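Local coordinates for putative oxidoreductase (Gluconobacter oxydans, PDB 3WJ7), which probably acts as a nicotinamide-dependent reductase of the short-chain dehydrogenase/reductase (SDR) family, possibly using aldehydes as substrates, at residues Leu42-Thr47 and Ser51-Leu56; Ala86-Trp91 and Gly152-Ser157; Ala112-Gly117 and Asn173-Ile178; Val118-Tyr123 and Leu229-Gly234; Thr183-Arg188 and Thr193-Met198. All coordinates share one frame; numbering follows the deposited sequence.

Contact 1. Residues Leu42-Thr47 and Ser51-Leu56; sequences LLVRPT and SNIAEL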
# COMPACT_ATOMS: atom_id res chain seq x y z
N LEU A 42 5.52 -8.53 31.31
CA LEU A 42 5.52 -8.83 29.89
C LEU A 42 4.34 -8.11 29.27
O LEU A 42 3.23 -8.34 29.68
CB LEU A 42 5.45 -10.34 29.67
CG LEU A 42 6.55 -11.18 30.37
CD1 LEU A 42 6.41 -12.66 30.10
CD2 LEU A 42 7.97 -10.75 30.06
N LEU A 43 4.57 -7.21 28.33
CA LEU A 43 3.44 -6.58 27.66
C LEU A 43 2.97 -7.56 26.61
O LEU A 43 3.78 -8.12 25.88
CB LEU A 43 3.83 -5.26 27.02
CG LEU A 43 2.70 -4.46 26.37
CD1 LEU A 43 1.89 -3.64 27.39
CD2 LEU A 43 3.25 -3.54 25.28
N VAL A 44 1.66 -7.81 26.59
CA VAL A 44 1.01 -8.65 25.58
C VAL A 44 -0.24 -7.95 25.02
O VAL A 44 -0.82 -7.07 25.69
CB VAL A 44 0.54 -9.98 26.17
CG1 VAL A 44 1.73 -10.81 26.65
CG2 VAL A 44 -0.46 -9.71 27.30
N ARG A 45 -0.63 -8.36 23.80
CA ARG A 45 -1.84 -7.85 23.12
C ARG A 45 -3.15 -8.45 23.67
O ARG A 45 -3.16 -9.59 24.14
CB ARG A 45 -1.73 -8.09 21.62
CG ARG A 45 -1.26 -6.90 20.79
CD ARG A 45 -1.54 -7.11 19.29
NE ARG A 45 -0.85 -6.16 18.41
CZ ARG A 45 0.41 -6.31 17.95
NH1 ARG A 45 1.14 -7.37 18.29
NH2 ARG A 45 0.93 -5.38 17.15
N PRO A 46 -4.27 -7.67 23.60
CA PRO A 46 -5.63 -8.19 23.88
C PRO A 46 -5.90 -9.57 23.23
O PRO A 46 -6.47 -10.46 23.87
CB PRO A 46 -6.56 -7.11 23.27
CG PRO A 46 -5.71 -5.87 23.10
CD PRO A 46 -4.27 -6.20 23.43
N THR A 47 -5.49 -9.71 21.97
CA THR A 47 -5.49 -10.99 21.22
C THR A 47 -4.55 -12.05 21.84
O THR A 47 -4.93 -12.73 22.79
CB THR A 47 -5.15 -10.74 19.73
OG1 THR A 47 -4.09 -9.79 19.61
CG2 THR A 47 -6.39 -10.21 18.98
N SER A 51 1.60 -19.16 25.19
CA SER A 51 2.06 -20.55 25.19
C SER A 51 3.52 -20.77 25.59
O SER A 51 3.80 -21.66 26.40
CB SER A 51 1.77 -21.22 23.86
OG SER A 51 0.49 -21.81 23.90
N ASN A 52 4.45 -20.03 25.01
CA ASN A 52 5.86 -20.14 25.46
C ASN A 52 6.15 -19.08 26.55
O ASN A 52 7.29 -18.60 26.73
CB ASN A 52 6.85 -20.13 24.28
CG ASN A 52 6.69 -18.93 23.36
OD1 ASN A 52 5.80 -18.09 23.54
ND2 ASN A 52 7.57 -18.83 22.37
N ILE A 53 5.08 -18.77 27.29
CA ILE A 53 5.07 -17.77 28.34
C ILE A 53 4.94 -18.39 29.72
O ILE A 53 5.82 -18.19 30.54
CB ILE A 53 3.92 -16.76 28.14
CG1 ILE A 53 4.37 -15.57 27.32
CG2 ILE A 53 3.38 -16.24 29.48
CD1 ILE A 53 3.38 -14.43 27.42
N ALA A 54 3.86 -19.14 29.97
CA ALA A 54 3.52 -19.57 31.34
C ALA A 54 4.74 -20.09 32.11
O ALA A 54 4.81 -19.95 33.33
CB ALA A 54 2.38 -20.58 31.34
N GLU A 55 5.70 -20.65 31.38
CA GLU A 55 7.07 -20.93 31.86
C GLU A 55 7.70 -19.87 32.77
O GLU A 55 8.48 -20.19 33.66
CB GLU A 55 8.00 -21.11 30.67
CG GLU A 55 8.61 -22.50 30.55
CD GLU A 55 9.57 -22.60 29.39
OE1 GLU A 55 10.18 -21.56 29.02
OE2 GLU A 55 9.71 -23.71 28.84
N LEU A 56 7.37 -18.60 32.53
CA LEU A 56 7.98 -17.50 33.27
C LEU A 56 7.04 -17.00 34.35
O LEU A 56 5.89 -16.66 34.08
CB LEU A 56 8.31 -16.35 32.32
CG LEU A 56 9.04 -16.66 31.00
CD1 LEU A 56 8.68 -15.63 29.94
CD2 LEU A 56 10.54 -16.72 31.21
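Leu42, on the closing stretch of strand 39-44, points toward the loop at Ser51-Leu56 and meets it with CD1. That methyl of Leu42 lies 3.7 Å from CD1 of Leu56, the two side chains crossing at about a right angle. Leu42 CD1 is more loosely placed against Ile53, 4.4 Å from Ile53 CD1. In Leu42, CG stands anti to the carbonyl carbon (chi1 -55°) and CD1 is fully extended beyond it (chi2 -180°), which carries that methyl to the loop. Leu43 takes the other side of the strand and packs on Leu17. At Val44 the side chain again faces the loop: its CG1 is 4.1 Å from CD1 of Ile53, the two side chains meeting obliquely. Ile53 CD1 therefore has both Leu42 and Val44 before it. Leu56 N is hydrogen-bonded to Ile53 O, consistent with a turn that lets both side chains face the strand. All four touching side chains are buried, and no hydrogen bond crosses between the segments. Leu56 also packs on Ala30 of helix 24-35, while strand 59-62 backs Val44 with Leu60 and Val62. This is the second strand and following loop of a Rossmann fold, the region that in relatives commonly meets the adenosine half of the dinucleotide.

Contact 2. Residues Ala86-Trp91 and Gly152-Ser157; sequences ADYRLW and GIYKLS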
# COMPACT_ATOMS: atom_id res chain seq x y z
N ALA A 86 7.00 -7.53 18.03
CA ALA A 86 6.04 -8.62 18.31
C ALA A 86 6.28 -9.84 17.39
O ALA A 86 6.41 -10.99 17.85
CB ALA A 86 4.60 -8.12 18.18
N ASP A 87 6.33 -9.57 16.09
CA ASP A 87 6.72 -10.56 15.10
C ASP A 87 8.06 -10.19 14.44
O ASP A 87 8.71 -9.19 14.78
CB ASP A 87 5.66 -10.69 14.01
CG ASP A 87 4.29 -10.28 14.48
OD1 ASP A 87 3.65 -11.07 15.22
OD2 ASP A 87 3.85 -9.17 14.10
N TYR A 88 8.42 -11.03 13.47
CA TYR A 88 9.67 -10.97 12.74
C TYR A 88 9.25 -11.39 11.31
O TYR A 88 9.07 -12.59 11.03
CB TYR A 88 10.71 -11.94 13.39
CG TYR A 88 12.03 -12.02 12.63
CD1 TYR A 88 13.19 -11.35 13.09
CD2 TYR A 88 12.10 -12.75 11.43
CE1 TYR A 88 14.37 -11.40 12.35
CE2 TYR A 88 13.27 -12.79 10.68
CZ TYR A 88 14.40 -12.14 11.13
OH TYR A 88 15.53 -12.25 10.33
N ARG A 89 9.04 -10.42 10.43
CA ARG A 89 8.58 -10.68 9.04
C ARG A 89 7.19 -11.37 8.88
O ARG A 89 7.00 -12.12 7.91
CB ARG A 89 9.65 -11.45 8.24
CG ARG A 89 10.81 -10.62 7.68
CD ARG A 89 12.03 -11.53 7.55
NE ARG A 89 12.89 -11.28 6.39
CZ ARG A 89 13.70 -12.18 5.84
NH1 ARG A 89 13.77 -13.42 6.34
NH2 ARG A 89 14.44 -11.87 4.78
N LEU A 90 6.25 -11.11 9.80
CA LEU A 90 4.84 -11.52 9.66
C LEU A 90 4.21 -10.94 8.38
O LEU A 90 4.00 -9.73 8.27
CB LEU A 90 4.00 -11.08 10.87
CG LEU A 90 2.46 -11.29 10.89
CD1 LEU A 90 2.04 -12.63 11.49
CD2 LEU A 90 1.71 -10.18 11.63
N TRP A 91 3.90 -11.80 7.42
CA TRP A 91 3.21 -11.40 6.21
C TRP A 91 1.85 -10.76 6.59
O TRP A 91 1.20 -11.18 7.56
CB TRP A 91 3.01 -12.63 5.31
CG TRP A 91 2.12 -12.35 4.17
CD1 TRP A 91 2.51 -12.07 2.91
CD2 TRP A 91 0.67 -12.27 4.17
NE1 TRP A 91 1.42 -11.83 2.11
CE2 TRP A 91 0.28 -11.95 2.86
CE3 TRP A 91 -0.31 -12.45 5.16
CZ2 TRP A 91 -1.07 -11.80 2.49
CZ3 TRP A 91 -1.66 -12.29 4.79
CH2 TRP A 91 -2.02 -11.97 3.47
N GLY A 152 12.47 -3.22 0.31
CA GLY A 152 11.10 -3.66 0.61
C GLY A 152 10.49 -2.98 1.82
O GLY A 152 11.15 -2.20 2.54
N ILE A 153 9.24 -3.28 2.08
CA ILE A 153 8.55 -2.64 3.13
C ILE A 153 9.10 -3.18 4.45
O ILE A 153 9.27 -2.42 5.37
CB ILE A 153 7.00 -2.75 2.97
CG1 ILE A 153 6.56 -1.74 1.90
CG2 ILE A 153 6.29 -2.30 4.23
CD1 ILE A 153 5.27 -2.06 1.15
N TYR A 154 9.46 -4.46 4.51
CA TYR A 154 10.00 -5.01 5.73
C TYR A 154 11.25 -4.24 6.16
O TYR A 154 11.37 -3.84 7.29
CB TYR A 154 10.32 -6.53 5.67
CG TYR A 154 11.15 -6.98 6.90
CD1 TYR A 154 10.56 -7.06 8.18
CD2 TYR A 154 12.53 -7.26 6.80
CE1 TYR A 154 11.30 -7.40 9.31
CE2 TYR A 154 13.27 -7.62 7.92
CZ TYR A 154 12.66 -7.69 9.17
OH TYR A 154 13.40 -8.07 10.28
N LYS A 155 12.18 -4.05 5.26
CA LYS A 155 13.40 -3.38 5.62
C LYS A 155 13.10 -1.91 5.85
O LYS A 155 13.60 -1.36 6.80
CB LYS A 155 14.52 -3.57 4.55
CG LYS A 155 14.85 -5.02 4.22
CD LYS A 155 15.96 -5.13 3.18
CE LYS A 155 17.37 -4.69 3.65
NZ LYS A 155 18.45 -5.50 2.96
N LEU A 156 12.28 -1.28 5.01
CA LEU A 156 11.96 0.16 5.13
C LEU A 156 11.37 0.47 6.47
O LEU A 156 11.74 1.47 7.12
CB LEU A 156 10.96 0.61 4.07
CG LEU A 156 10.82 2.13 3.92
CD1 LEU A 156 12.17 2.77 3.64
CD2 LEU A 156 9.83 2.55 2.84
N SER A 157 10.49 -0.42 6.90
CA SER A 157 9.93 -0.34 8.22
C SER A 157 11.03 -0.44 9.33
O SER A 157 11.02 0.29 10.34
CB SER A 157 8.97 -1.49 8.37
OG SER A 157 8.07 -1.18 9.38
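Tyr154 fills the tyrosine position of the YxxxK pattern that marks the SDR family, one residue into helix 153-172, and from there its ring meets Tyr88 and Arg89 of the loop after strand 78-83. The helix starts behind Gly152, its N-cap. Tyr154 carries its ring out toward the loop because CG is set opposite its own amide nitrogen (chi1 169°). CG of Arg89 sits over the centre of one ring face, a CH-pi contact with 3.5 Å between that carbon and the Tyr154 ring centroid and only 7° from the normal. Arg89 is poorly ordered, so the placement of its outer end is uncertain. As modelled, the rest of the arginine runs across the ring at about a right angle, and its guanidinium plane is tilted 58° to the ring, which would rule out a flat stack. The phenol oxygen of Tyr154 lies over a face of the Tyr88 ring, toward its rim, with Tyr154 OH 4.0 Å from Tyr88 CE1. With alanine at the Tyr154 position, Arg89 CG is likely to lose the ring face beneath it and a gap to open beside Tyr88. The side chain of Tyr88 is also about 5 Å from a bound mercury ion. Tyr88 leans on Thr183 and Pro184 of strand 176-185, Ile153 packs on Met99 of helix 95-115, and Trp91 packs on Ile151 of the second subunit.

Contact 3. Residues Ala112-Gly117 and Asn173-Ile178; sequences AALEAG and NLPAII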
# COMPACT_ATOMS: atom_id res chain seq x y z
N ALA A 112 6.60 7.15 25.87
CA ALA A 112 5.99 6.73 27.15
C ALA A 112 7.00 6.33 28.20
O ALA A 112 6.83 6.69 29.37
CB ALA A 112 4.94 5.63 26.95
N ALA A 113 8.04 5.60 27.80
CA ALA A 113 9.13 5.16 28.73
C ALA A 113 9.94 6.35 29.25
O ALA A 113 10.47 6.36 30.38
CB ALA A 113 10.05 4.19 28.04
N LEU A 114 10.05 7.34 28.37
CA LEU A 114 10.71 8.57 28.68
C LEU A 114 9.89 9.27 29.74
O LEU A 114 10.41 9.59 30.81
CB LEU A 114 10.80 9.43 27.41
CG LEU A 114 11.63 10.70 27.45
CD1 LEU A 114 13.05 10.36 27.82
CD2 LEU A 114 11.60 11.36 26.09
N GLU A 115 8.61 9.46 29.43
CA GLU A 115 7.65 10.03 30.36
C GLU A 115 7.54 9.29 31.71
O GLU A 115 7.44 9.95 32.74
CB GLU A 115 6.29 10.16 29.70
CG GLU A 115 6.24 11.38 28.80
CD GLU A 115 5.44 11.20 27.50
OE1 GLU A 115 4.47 10.39 27.47
OE2 GLU A 115 5.79 11.88 26.50
N ALA A 116 7.58 7.96 31.73
CA ALA A 116 7.51 7.21 33.00
C ALA A 116 8.85 7.27 33.77
O ALA A 116 8.96 6.79 34.90
CB ALA A 116 7.10 5.78 32.76
N GLY A 117 9.88 7.83 33.15
CA GLY A 117 11.18 7.89 33.78
C GLY A 117 11.96 6.59 33.79
O GLY A 117 12.82 6.42 34.63
N ASN A 173 17.21 12.95 24.49
CA ASN A 173 18.03 12.21 25.48
C ASN A 173 17.37 10.93 26.03
O ASN A 173 17.48 10.60 27.23
CB ASN A 173 18.49 13.15 26.59
CG ASN A 173 19.00 14.47 26.02
OD1 ASN A 173 20.12 14.55 25.50
ND2 ASN A 173 18.15 15.50 26.07
N LEU A 174 16.67 10.23 25.13
CA LEU A 174 16.21 8.85 25.34
C LEU A 174 17.38 7.88 25.75
O LEU A 174 18.39 7.77 25.10
CB LEU A 174 15.47 8.37 24.08
CG LEU A 174 14.76 7.03 24.23
CD1 LEU A 174 13.37 7.19 24.83
CD2 LEU A 174 14.72 6.28 22.91
N PRO A 175 17.25 7.21 26.88
CA PRO A 175 18.46 6.51 27.28
C PRO A 175 18.51 5.13 26.63
O PRO A 175 18.52 4.10 27.33
CB PRO A 175 18.29 6.41 28.80
CG PRO A 175 16.81 6.38 28.99
CD PRO A 175 16.27 7.33 27.98
N ALA A 176 18.51 5.11 25.31
CA ALA A 176 18.40 3.85 24.54
C ALA A 176 19.72 3.36 23.96
O ALA A 176 20.57 4.15 23.49
CB ALA A 176 17.33 3.96 23.44
N ILE A 177 19.88 2.04 24.02
CA ILE A 177 20.97 1.33 23.40
C ILE A 177 20.32 0.45 22.34
O ILE A 177 19.32 -0.21 22.64
CB ILE A 177 21.64 0.43 24.44
CG1 ILE A 177 22.37 1.27 25.49
CG2 ILE A 177 22.47 -0.66 23.77
CD1 ILE A 177 22.82 0.54 26.76
N ILE A 178 20.88 0.44 21.13
CA ILE A 178 20.34 -0.34 20.01
C ILE A 178 21.15 -1.60 19.67
O ILE A 178 22.38 -1.59 19.51
CB ILE A 178 20.25 0.49 18.72
CG1 ILE A 178 19.53 1.80 18.99
CG2 ILE A 178 19.60 -0.33 17.57
CD1 ILE A 178 19.50 2.73 17.79
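The backbones of Leu114, in the last turn of helix 95-115, and Leu174, in the turn before strand 176-185, come within 6.4 Å between their CA atoms, the nearest such pair here. Both ends are shaped by turns: Gly117 closes the helix in a Schellman motif with positive phi, and Pro175 is the centre of an inverse gamma turn, marked by a weak bond of 2.7 Å from Ala176 N to Leu174 O. Leu114 does most of the touching on the helix side. Its CB faces CD1 of Leu174 at 4.3 Å, while its CD1 comes up to the ring of Pro175, 4.4 Å from that proline's CD. The same CD1 lies 4.5 Å from the carbonyl oxygen of Asn173. With CG of Leu114 anti to the backbone N (chi1 -172°) and chi2 at 58°, CD1 is carried toward Pro175 and the Asn173 carbonyl. Leu174 does not aim its CB bond at the helix, yet its far end comes nearer and supplies the methyl. Behind the contact, Leu174 and Ala113 both rest on Ile121 of strand 120-124, and Leu114 also packs on Lys172 at the end of helix 153-172. Between these two segments the touch is a light van der Waals one, with no directional bond; their mutual setting probably depends on the strand both flank.

Contact 4. Residues Val118-Tyr123 and Leu229-Gly234; sequences VEKIIY and LALERG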
# COMPACT_ATOMS: atom_id res chain seq x y z
N VAL A 118 11.70 5.67 32.83
CA VAL A 118 12.54 4.47 32.62
C VAL A 118 14.00 4.88 32.46
O VAL A 118 14.27 5.83 31.76
CB VAL A 118 12.08 3.63 31.39
CG1 VAL A 118 13.16 2.62 30.95
CG2 VAL A 118 10.75 2.93 31.67
N GLU A 119 14.92 4.17 33.11
CA GLU A 119 16.32 4.59 33.17
C GLU A 119 17.09 4.09 31.98
O GLU A 119 18.03 4.74 31.52
CB GLU A 119 17.02 4.04 34.43
CG GLU A 119 16.69 4.77 35.72
CD GLU A 119 17.10 4.00 36.98
OE1 GLU A 119 18.25 3.50 37.04
OE2 GLU A 119 16.27 3.92 37.92
N LYS A 120 16.75 2.88 31.53
CA LYS A 120 17.45 2.30 30.40
C LYS A 120 16.54 1.50 29.46
O LYS A 120 15.68 0.73 29.91
CB LYS A 120 18.65 1.46 30.85
CG LYS A 120 19.74 1.43 29.79
CD LYS A 120 21.07 0.97 30.37
CE LYS A 120 21.94 2.14 30.82
NZ LYS A 120 23.33 1.66 30.91
N ILE A 121 16.74 1.72 28.16
CA ILE A 121 15.93 1.12 27.13
C ILE A 121 16.85 0.37 26.22
O ILE A 121 17.88 0.89 25.78
CB ILE A 121 15.17 2.22 26.35
CG1 ILE A 121 14.15 2.86 27.28
CG2 ILE A 121 14.41 1.64 25.15
CD1 ILE A 121 13.66 4.20 26.80
N ILE A 122 16.53 -0.88 25.96
CA ILE A 122 17.25 -1.59 24.92
C ILE A 122 16.30 -1.84 23.78
O ILE A 122 15.24 -2.50 23.95
CB ILE A 122 17.77 -2.91 25.43
CG1 ILE A 122 18.87 -2.66 26.46
CG2 ILE A 122 18.30 -3.80 24.29
CD1 ILE A 122 18.92 -3.93 27.22
N TYR A 123 16.66 -1.30 22.62
CA TYR A 123 15.83 -1.39 21.47
C TYR A 123 16.33 -2.47 20.53
O TYR A 123 17.50 -2.44 20.06
CB TYR A 123 15.79 -0.06 20.75
CG TYR A 123 14.98 -0.18 19.48
CD1 TYR A 123 13.66 -0.62 19.53
CD2 TYR A 123 15.55 0.05 18.26
CE1 TYR A 123 12.91 -0.77 18.38
CE2 TYR A 123 14.81 -0.09 17.10
CZ TYR A 123 13.49 -0.50 17.18
OH TYR A 123 12.78 -0.63 16.05
N LEU A 229 23.84 -8.54 27.51
CA LEU A 229 25.17 -7.90 27.46
C LEU A 229 25.09 -6.45 27.09
O LEU A 229 25.92 -5.67 27.53
CB LEU A 229 26.07 -8.61 26.44
CG LEU A 229 26.30 -10.08 26.80
CD1 LEU A 229 27.02 -10.85 25.69
CD2 LEU A 229 27.02 -10.13 28.15
N ALA A 230 24.11 -6.08 26.25
CA ALA A 230 23.96 -4.66 25.90
C ALA A 230 23.43 -3.86 27.07
O ALA A 230 23.84 -2.71 27.24
CB ALA A 230 23.10 -4.46 24.68
N LEU A 231 22.53 -4.46 27.85
CA LEU A 231 22.08 -3.87 29.10
C LEU A 231 23.24 -3.72 30.09
O LEU A 231 23.32 -2.70 30.79
CB LEU A 231 20.99 -4.72 29.76
CG LEU A 231 20.72 -4.34 31.23
CD1 LEU A 231 19.96 -3.06 31.36
CD2 LEU A 231 19.92 -5.40 31.92
N GLU A 232 24.13 -4.72 30.18
CA GLU A 232 25.23 -4.66 31.17
C GLU A 232 26.39 -3.75 30.77
O GLU A 232 26.78 -2.93 31.57
CB GLU A 232 25.72 -6.04 31.57
CG GLU A 232 24.74 -6.73 32.51
CD GLU A 232 24.56 -8.22 32.22
OE1 GLU A 232 25.43 -8.79 31.52
OE2 GLU A 232 23.55 -8.82 32.68
N ARG A 233 26.87 -3.85 29.52
CA ARG A 233 28.12 -3.17 29.12
C ARG A 233 27.99 -2.23 27.92
O ARG A 233 29.00 -1.72 27.43
CB ARG A 233 29.27 -4.20 28.87
CG ARG A 233 29.30 -5.38 29.86
CD ARG A 233 30.40 -6.41 29.60
NE ARG A 233 31.65 -6.14 30.34
CZ ARG A 233 32.87 -6.03 29.81
NH1 ARG A 233 33.09 -6.18 28.50
NH2 ARG A 233 33.91 -5.79 30.61
N GLY A 234 26.78 -2.00 27.43
CA GLY A 234 26.60 -1.19 26.20
C GLY A 234 26.50 0.27 26.54
O GLY A 234 26.15 0.59 27.66
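Leu231 sets its CB against Ile122, bringing the last turns of helix 220-233 onto strand 120-124. Along the helix, Ala230 is the first residue to face the sheet: its methyl serves the neighbouring strand, packing on Ile177 and Val179, and its carbonyl accepts a weak bond from Gly234 N at 3.0 Å. Leu231 carries the contact. Ile122 CD1 lies 3.4 Å from CB of Leu231, with the two side chains at about a right angle. Ile122 reaches the helix with CG1 anti to the carbonyl carbon (chi1 -68°) and CD1 carried on outward by an extended chi2 (160°). The outer end of Leu231 goes on to the strand's earlier residue, where its CD1 is 4.3 Å from CD of Lys120; the aliphatic part of the lysine is what it meets. Leu231 and Ile122 also share Phe82 of strand 78-83 as a neighbour. Glu232 turns from the strand and forms a salt bridge with Arg36. Gly234 leaves helical geometry, and its carbonyl oxygen is 4.4 Å from NZ of Lys120, a distance that gives no hydrogen bond. A CB at this glycine would collide with the oxygen of Ala230. Ile121 looks the opposite way, to Met110 and Ala113 of helix 95-115, so alternate residues of this strand serve helices on its two faces, the layered alpha/beta/alpha build of the Rossmann fold.

Contact 5. Residues Thr183-Arg188 and Thr193-Met198; sequences TPVGPR and TPTGQM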
# COMPACT_ATOMS: atom_id res chain seq x y z
N THR A 183 19.84 -12.92 11.25
CA THR A 183 18.69 -13.78 11.12
C THR A 183 18.71 -14.99 12.04
O THR A 183 19.51 -15.89 11.87
CB THR A 183 18.28 -14.04 9.63
OG1 THR A 183 17.97 -15.43 9.40
CG2 THR A 183 19.28 -13.52 8.64
N PRO A 184 17.86 -14.98 13.07
CA PRO A 184 18.01 -15.95 14.15
C PRO A 184 17.37 -17.27 13.82
O PRO A 184 16.28 -17.30 13.31
CB PRO A 184 17.25 -15.33 15.28
CG PRO A 184 16.16 -14.53 14.60
CD PRO A 184 16.77 -14.01 13.33
N VAL A 185 18.08 -18.35 14.12
CA VAL A 185 17.62 -19.70 13.91
C VAL A 185 17.83 -20.39 15.23
O VAL A 185 18.72 -20.01 16.01
CB VAL A 185 18.46 -20.36 12.81
CG1 VAL A 185 18.23 -21.84 12.70
CG2 VAL A 185 18.18 -19.68 11.49
N GLY A 186 17.01 -21.38 15.52
CA GLY A 186 17.21 -22.19 16.70
C GLY A 186 15.99 -22.97 17.12
O GLY A 186 15.04 -23.13 16.33
N PRO A 187 16.00 -23.45 18.37
CA PRO A 187 14.87 -24.25 18.83
C PRO A 187 13.69 -23.36 19.16
O PRO A 187 13.85 -22.15 19.27
CB PRO A 187 15.42 -24.97 20.07
CG PRO A 187 16.51 -24.09 20.56
CD PRO A 187 17.11 -23.48 19.32
N ARG A 188 12.51 -23.96 19.30
CA ARG A 188 11.29 -23.23 19.66
C ARG A 188 10.81 -22.28 18.57
O ARG A 188 10.30 -21.20 18.86
CB ARG A 188 11.49 -22.43 20.93
CG ARG A 188 11.71 -23.25 22.15
CD ARG A 188 10.85 -22.59 23.18
NE ARG A 188 11.19 -23.04 24.51
CZ ARG A 188 10.37 -22.95 25.55
NH1 ARG A 188 9.15 -22.43 25.39
NH2 ARG A 188 10.77 -23.38 26.73
N THR A 193 9.20 -18.87 11.86
CA THR A 193 9.76 -17.77 11.04
C THR A 193 9.97 -18.24 9.58
O THR A 193 10.01 -19.44 9.31
CB THR A 193 11.19 -17.43 11.54
OG1 THR A 193 12.06 -18.56 11.31
CG2 THR A 193 11.18 -17.09 13.01
N PRO A 194 10.13 -17.30 8.64
CA PRO A 194 10.45 -17.67 7.23
C PRO A 194 11.69 -18.58 7.08
O PRO A 194 11.62 -19.60 6.36
CB PRO A 194 10.71 -16.32 6.55
CG PRO A 194 10.05 -15.30 7.44
CD PRO A 194 9.84 -15.87 8.81
N THR A 195 12.80 -18.23 7.74
CA THR A 195 14.02 -19.03 7.72
C THR A 195 13.81 -20.44 8.33
O THR A 195 14.29 -21.45 7.76
CB THR A 195 15.21 -18.25 8.32
OG1 THR A 195 15.49 -17.12 7.47
CG2 THR A 195 16.44 -19.11 8.40
N GLY A 196 13.07 -20.52 9.44
CA GLY A 196 12.63 -21.84 9.94
C GLY A 196 11.85 -22.66 8.90
O GLY A 196 12.02 -23.90 8.80
N GLN A 197 10.99 -21.99 8.11
CA GLN A 197 10.07 -22.70 7.24
C GLN A 197 10.93 -23.24 6.12
O GLN A 197 10.80 -24.42 5.72
CB GLN A 197 8.90 -21.80 6.78
CG GLN A 197 7.75 -22.45 5.96
CD GLN A 197 7.19 -23.73 6.58
OE1 GLN A 197 6.50 -23.71 7.61
NE2 GLN A 197 7.49 -24.87 5.95
N MET A 198 11.88 -22.42 5.66
CA MET A 198 12.89 -22.93 4.70
C MET A 198 13.67 -24.15 5.22
O MET A 198 13.89 -25.11 4.48
CB MET A 198 13.87 -21.85 4.34
CG MET A 198 13.47 -20.99 3.15
SD MET A 198 14.63 -19.60 3.16
CE MET A 198 15.17 -19.52 1.48
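Thr195, in the first turn of helix 194-203, turns toward the end of strand 176-185 and meets Thr183 and Val185 with separate branches. The apolar part is a methyl pair: CG2 of Thr195 and CG2 of Val185 are 3.6 Å apart, the side chains crossing at about a right angle. With its OG1 opposite the carbonyl carbon (chi1 -65°), Thr195 places its methyl beside Val185 and its hydroxyl near Thr183. The polar part is looser. The OG1 atoms of Thr183 and Thr195 stand 3.6 Å apart, too far to count as a hydrogen bond, and Thr183 OG1 is also 4.1 Å from CG2 of Thr195. Within the helix end the bonding is firm: Thr193, the N-cap, takes the amide N of Gly196 on its OG1 at 2.9 Å with an angle of 160°, and the same oxygen is hydrogen-bonded to Asp189 in the connecting loop. This capping probably helps hold the first turn of the helix that carries Thr195. Around the contact, the backbone of Val185 is hydrogen-bonded to Val218 of strand 214-219, and its side chain packs on Ala331 of helix 324-337. On the helix side, Met198 reaches Leu249 and Phe253 of helix 249-259 and Trp283 of the second subunit.

Contact 1 closes before the others open; contacts 2, 3 and 4 alternate along the chain, and contact 5 falls between the two segments of contact 4. Contacts 3 and 4, centres 10 Å apart, interlock through neighbouring strands 120-124 and 176-185, toward their starts. The centres of contacts 3 and 5 are 31 Å apart, although both use strand 176-185. Contacts 1 and 5 lie at the ends of strands 39-44 and 176-185, bridged by Glu55 and Arg188 in a salt bridge modelled too short and doubtful in detail. Contact 2 touches both, through Ala86 beside Arg45 and Tyr88 against Pro184. Rossmann folds commonly bind the dinucleotide at these strand ends, probably here too.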